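Local coordinates for proteasome assembly chaperone family protein (Pyrococcus furiosus, PDB 3VR0) that probably activates the archaeal 20S proteasome, as a PAC2-family homologue of proteasome assembly chaperones, at residues C[41-53]-C[214-228]. Numbering follows the deposited sequence.
Sequences GIGLVGKLAAEHL and SLGYIVDAKAAKAVL
Val45 and Ala224 bring helices 45-53 and 221-228 together at 63° with 8.1 Å between their axes, while the loops ahead of them meet at Gly43 and Gly216, CA to CA 4.1 Å. Such close helix packing depends on small residues at the crossing, and here Ala224 supplies one: its CB lies 3.6 Å from Leu48 CB, with Val45 O and Ala49 close by. Around this point the larger side chains divide the work. Val45 lies against one side of the partner helix, CG1 (chi1 168°, opposite the backbone N) reaching Val227 CG2 at 3.7 Å and CG2 meeting Ala223 CB. Leu48 directs CD1 over the first turn, 3.5 Å from Ala221 CA, and against Val219 CG1; Val219 CG2 meets Leu44 CD1. Further along, Leu228 spreads its two methyls, CD1 touching Leu53 CB, while Leu228 CD2 lies in the plane of the His52 ring at its edge, 3.7 Å from His52 CD2; NE2 of that ring bonds to Asp240 O. Beneath, Met141 of strand 137-145 touches both Ala49 and Val227, so the helix pair rests on one side of the central sheet.

The polar part lies at the helix starts. Asp220 N donates to Gly43 O at 2.8 Å, nearly straight (165°), and Gly43 N donates a weak bond to a different residue, Gly216 O. Asp220 also N-caps its own helix: OD1 receives Ala223 N from above the carboxylate plane, and OD2 takes the Ser214 hydroxyl on its anti lone pair. Two bonds thus limit rotation of the buried carboxylate, and the helix N-terminus would favour its negative charge. Gly43 has positive phi and no side chain, and Ser214 OG and Asp220 CB occupy the side where one would lie; this allows the backbones to bond directly, tying one helix start to the other's cap.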
loop_
_atom_site.group_PDB
_atom_site.type_symbol
_atom_site.label_atom_id
_atom_site.label_comp_id
_atom_site.label_asym_id
_atom_site.label_seq_id
_atom_site.Cartn_x
_atom_site.Cartn_y
_atom_site.Cartn_z
ATOM N N GLY C 41 -9.342 -16.063 12.044
ATOM C CA GLY C 41 -8.169 -15.754 12.863
ATOM C C GLY C 41 -7.484 -17.070 13.225
ATOM O O GLY C 41 -7.751 -18.093 12.608
ATOM N N ILE C 42 -6.591 -17.025 14.211
ATOM C CA ILE C 42 -5.824 -18.205 14.656
ATOM C C ILE C 42 -6.746 -19.415 14.884
ATOM O O ILE C 42 -7.686 -19.349 15.695
ATOM C CB ILE C 42 -5.045 -17.902 15.975
ATOM C CG1 ILE C 42 -4.124 -16.669 15.825
ATOM C CG2 ILE C 42 -4.270 -19.158 16.494
ATOM C CD1 ILE C 42 -3.240 -16.745 14.655
ATOM N N GLY C 43 -6.487 -20.493 14.143
ATOM C CA GLY C 43 -7.132 -21.795 14.369
ATOM C C GLY C 43 -8.614 -21.827 14.067
ATOM O O GLY C 43 -9.285 -22.784 14.395
ATOM N N LEU C 44 -9.096 -20.779 13.401
ATOM C CA LEU C 44 -10.521 -20.485 13.193
ATOM C C LEU C 44 -11.317 -20.573 14.472
ATOM O O LEU C 44 -12.481 -20.908 14.439
ATOM C CB LEU C 44 -11.122 -21.313 12.052
ATOM C CG LEU C 44 -10.533 -21.015 10.677
ATOM C CD1 LEU C 44 -10.910 -22.089 9.662
ATOM C CD2 LEU C 44 -10.911 -19.623 10.170
ATOM N N VAL C 45 -10.661 -20.265 15.583
ATOM C CA VAL C 45 -11.232 -20.396 16.908
ATOM C C VAL C 45 -12.448 -19.493 17.130
ATOM O O VAL C 45 -13.515 -19.986 17.484
ATOM C CB VAL C 45 -10.201 -20.070 18.035
ATOM C CG1 VAL C 45 -10.918 -19.934 19.371
ATOM C CG2 VAL C 45 -9.129 -21.124 18.128
ATOM N N GLY C 46 -12.246 -18.177 16.969
ATOM C CA GLY C 46 -13.306 -17.171 17.126
ATOM C C GLY C 46 -14.450 -17.455 16.178
ATOM O O GLY C 46 -15.608 -17.398 16.567
ATOM N N LYS C 47 -14.128 -17.781 14.931
ATOM C CA LYS C 47 -15.150 -18.085 13.945
ATOM C C LYS C 47 -16.028 -19.312 14.263
ATOM O O LYS C 47 -17.252 -19.242 14.145
ATOM C CB LYS C 47 -14.551 -18.213 12.558
ATOM C CG LYS C 47 -15.613 -18.507 11.510
ATOM C CD LYS C 47 -15.017 -18.553 10.120
ATOM C CE LYS C 47 -16.114 -18.736 9.071
ATOM N NZ LYS C 47 -15.691 -18.136 7.781
ATOM N N LEU C 48 -15.406 -20.435 14.632
ATOM C CA LEU C 48 -16.156 -21.647 14.995
ATOM C C LEU C 48 -17.045 -21.382 16.169
ATOM O O LEU C 48 -18.194 -21.764 16.165
ATOM C CB LEU C 48 -15.237 -22.810 15.372
ATOM C CG LEU C 48 -14.546 -23.540 14.235
ATOM C CD1 LEU C 48 -13.574 -24.500 14.885
ATOM C CD2 LEU C 48 -15.548 -24.295 13.385
ATOM N N ALA C 49 -16.475 -20.737 17.164
ATOM C CA ALA C 49 -17.172 -20.309 18.351
ATOM C C ALA C 49 -18.398 -19.442 17.961
ATOM O O ALA C 49 -19.502 -19.740 18.392
ATOM C CB ALA C 49 -16.251 -19.572 19.248
ATOM N N ALA C 50 -18.214 -18.408 17.136
ATOM C CA ALA C 50 -19.343 -17.539 16.779
ATOM C C ALA C 50 -20.408 -18.251 15.968
ATOM O O ALA C 50 -21.601 -18.066 16.239
ATOM C CB ALA C 50 -18.888 -16.242 16.055
ATOM N N GLU C 51 -19.991 -19.069 14.997
ATOM C CA GLU C 51 -20.944 -19.821 14.171
ATOM C C GLU C 51 -21.762 -20.805 15.002
ATOM O O GLU C 51 -22.969 -20.985 14.773
ATOM C CB GLU C 51 -20.266 -20.573 13.056
ATOM C CG GLU C 51 -19.768 -19.664 11.926
ATOM C CD GLU C 51 -19.029 -20.464 10.880
ATOM O OE1 GLU C 51 -18.415 -21.493 11.236
ATOM O OE2 GLU C 51 -19.094 -20.101 9.695
ATOM N N HIS C 52 -21.110 -21.427 15.973
ATOM C CA HIS C 52 -21.804 -22.358 16.822
ATOM C C HIS C 52 -22.799 -21.598 17.678
ATOM O O HIS C 52 -23.911 -22.064 17.904
ATOM C CB HIS C 52 -20.852 -23.147 17.720
ATOM C CG HIS C 52 -21.539 -24.245 18.459
ATOM N ND1 HIS C 52 -22.254 -25.234 17.813
ATOM C CD2 HIS C 52 -21.663 -24.493 19.781
ATOM C CE1 HIS C 52 -22.777 -26.054 18.709
ATOM N NE2 HIS C 52 -22.421 -25.635 19.910
ATOM N N LEU C 53 -22.395 -20.419 18.145
ATOM C CA LEU C 53 -23.290 -19.597 18.934
ATOM C C LEU C 53 -24.473 -19.110 18.084
ATOM O O LEU C 53 -25.612 -19.187 18.525
ATOM C CB LEU C 53 -22.558 -18.462 19.632
ATOM C CG LEU C 53 -23.337 -17.556 20.581
ATOM C CD1 LEU C 53 -23.830 -18.300 21.867
ATOM C CD2 LEU C 53 -22.419 -16.388 20.939
ATOM N N SER C 214 -4.057 -22.556 20.827
ATOM C CA SER C 214 -4.290 -23.333 19.629
ATOM C C SER C 214 -2.965 -23.544 18.900
ATOM O O SER C 214 -2.065 -22.705 18.984
ATOM C CB SER C 214 -5.224 -22.574 18.696
ATOM O OG SER C 214 -5.500 -23.367 17.560
ATOM N N LEU C 215 -2.874 -24.648 18.168
ATOM C CA LEU C 215 -1.705 -24.930 17.335
ATOM C C LEU C 215 -1.713 -23.929 16.189
ATOM O O LEU C 215 -0.673 -23.350 15.842
ATOM C CB LEU C 215 -1.728 -26.369 16.818
ATOM C CG LEU C 215 -1.741 -27.514 17.863
ATOM C CD1 LEU C 215 -1.560 -28.878 17.165
ATOM C CD2 LEU C 215 -0.710 -27.334 19.032
ATOM N N GLY C 216 -2.895 -23.708 15.615
ATOM C CA GLY C 216 -3.093 -22.561 14.749
ATOM C C GLY C 216 -3.273 -22.844 13.279
ATOM O O GLY C 216 -3.913 -22.055 12.574
ATOM N N TYR C 217 -2.724 -23.956 12.805
ATOM C CA TYR C 217 -2.815 -24.299 11.391
ATOM C C TYR C 217 -3.889 -25.330 11.170
ATOM O O TYR C 217 -4.065 -25.838 10.065
ATOM C CB TYR C 217 -1.461 -24.785 10.825
ATOM C CG TYR C 217 -0.549 -25.474 11.817
ATOM C CD1 TYR C 217 -0.676 -26.849 12.093
ATOM C CD2 TYR C 217 0.451 -24.749 12.476
ATOM C CE1 TYR C 217 0.181 -27.486 13.028
ATOM C CE2 TYR C 217 1.312 -25.365 13.397
ATOM C CZ TYR C 217 1.170 -26.729 13.674
ATOM O OH TYR C 217 2.036 -27.303 14.591
ATOM N N ILE C 218 -4.602 -25.642 12.239
ATOM C CA ILE C 218 -5.730 -26.552 12.166
ATOM C C ILE C 218 -7.024 -25.820 12.510
ATOM O O ILE C 218 -7.018 -24.936 13.362
ATOM C CB ILE C 218 -5.552 -27.710 13.182
ATOM C CG1 ILE C 218 -5.191 -27.153 14.580
ATOM C CG2 ILE C 218 -4.488 -28.671 12.691
ATOM C CD1 ILE C 218 -5.792 -27.944 15.782
ATOM N N VAL C 219 -8.121 -26.186 11.856
ATOM C CA VAL C 219 -9.441 -25.829 12.356
ATOM C C VAL C 219 -9.624 -26.433 13.757
ATOM O O VAL C 219 -9.759 -27.631 13.906
ATOM C CB VAL C 219 -10.525 -26.306 11.434
ATOM C CG1 VAL C 219 -11.854 -25.765 11.881
ATOM C CG2 VAL C 219 -10.237 -25.830 10.022
ATOM N N ASP C 220 -9.603 -25.582 14.773
ATOM C CA ASP C 220 -9.526 -26.006 16.164
ATOM C C ASP C 220 -10.877 -25.972 16.925
ATOM O O ASP C 220 -11.117 -25.105 17.764
ATOM C CB ASP C 220 -8.475 -25.157 16.871
ATOM C CG ASP C 220 -7.968 -25.788 18.137
ATOM O OD1 ASP C 220 -8.560 -26.789 18.612
ATOM O OD2 ASP C 220 -6.977 -25.265 18.680
ATOM N N ALA C 221 -11.735 -26.934 16.625
ATOM C CA ALA C 221 -13.066 -27.028 17.246
ATOM C C ALA C 221 -13.021 -27.087 18.745
ATOM O O ALA C 221 -13.912 -26.534 19.395
ATOM C CB ALA C 221 -13.843 -28.195 16.700
ATOM N N LYS C 222 -11.979 -27.724 19.306
ATOM C CA LYS C 222 -11.875 -27.924 20.770
ATOM C C LYS C 222 -11.472 -26.658 21.524
ATOM O O LYS C 222 -11.931 -26.416 22.650
ATOM C CB LYS C 222 -10.916 -29.109 21.089
ATOM C CG LYS C 222 -10.523 -29.322 22.576
ATOM C CD LYS C 222 -10.048 -30.799 22.798
ATOM C CE LYS C 222 -8.948 -30.932 23.876
ATOM N NZ LYS C 222 -9.461 -30.742 25.285
ATOM N N ALA C 223 -10.583 -25.852 20.932
ATOM C CA ALA C 223 -10.285 -24.589 21.574
ATOM C C ALA C 223 -11.511 -23.653 21.431
ATOM O O ALA C 223 -11.820 -22.888 22.332
ATOM C CB ALA C 223 -8.956 -23.950 21.057
ATOM N N ALA C 224 -12.204 -23.752 20.307
ATOM C CA ALA C 224 -13.451 -22.992 20.074
ATOM C C ALA C 224 -14.453 -23.293 21.212
ATOM O O ALA C 224 -15.024 -22.367 21.834
ATOM C CB ALA C 224 -14.039 -23.345 18.735
ATOM N N LYS C 225 -14.606 -24.583 21.520
ATOM C CA LYS C 225 -15.437 -25.012 22.649
ATOM C C LYS C 225 -15.052 -24.296 23.937
ATOM O O LYS C 225 -15.909 -23.728 24.644
ATOM C CB LYS C 225 -15.400 -26.550 22.819
ATOM C CG LYS C 225 -16.217 -27.015 24.047
ATOM C CD LYS C 225 -16.560 -28.492 23.995
ATOM C CE LYS C 225 -17.079 -28.954 25.343
ATOM N NZ LYS C 225 -16.867 -30.432 25.476
ATOM N N ALA C 226 -13.755 -24.277 24.230
ATOM C CA ALA C 226 -13.299 -23.681 25.471
ATOM C C ALA C 226 -13.570 -22.188 25.535
ATOM O O ALA C 226 -13.974 -21.656 26.577
ATOM C CB ALA C 226 -11.833 -23.947 25.661
ATOM N N VAL C 227 -13.318 -21.491 24.426
ATOM C CA VAL C 227 -13.560 -20.034 24.393
ATOM C C VAL C 227 -15.064 -19.768 24.572
ATOM O O VAL C 227 -15.468 -18.903 25.335
ATOM C CB VAL C 227 -13.041 -19.420 23.054
ATOM C CG1 VAL C 227 -13.571 -18.002 22.861
ATOM C CG2 VAL C 227 -11.479 -19.434 23.029
ATOM N N LEU C 228 -15.868 -20.533 23.861
ATOM C CA LEU C 228 -17.312 -20.339 23.847
ATOM C C LEU C 228 -17.976 -20.729 25.185
ATOM O O LEU C 228 -19.028 -20.157 25.537
ATOM C CB LEU C 228 -17.949 -21.127 22.706
ATOM C CG LEU C 228 -19.431 -20.779 22.594
ATOM C CD1 LEU C 228 -19.605 -19.239 22.352
ATOM C CD2 LEU C 228 -20.047 -21.598 21.521
#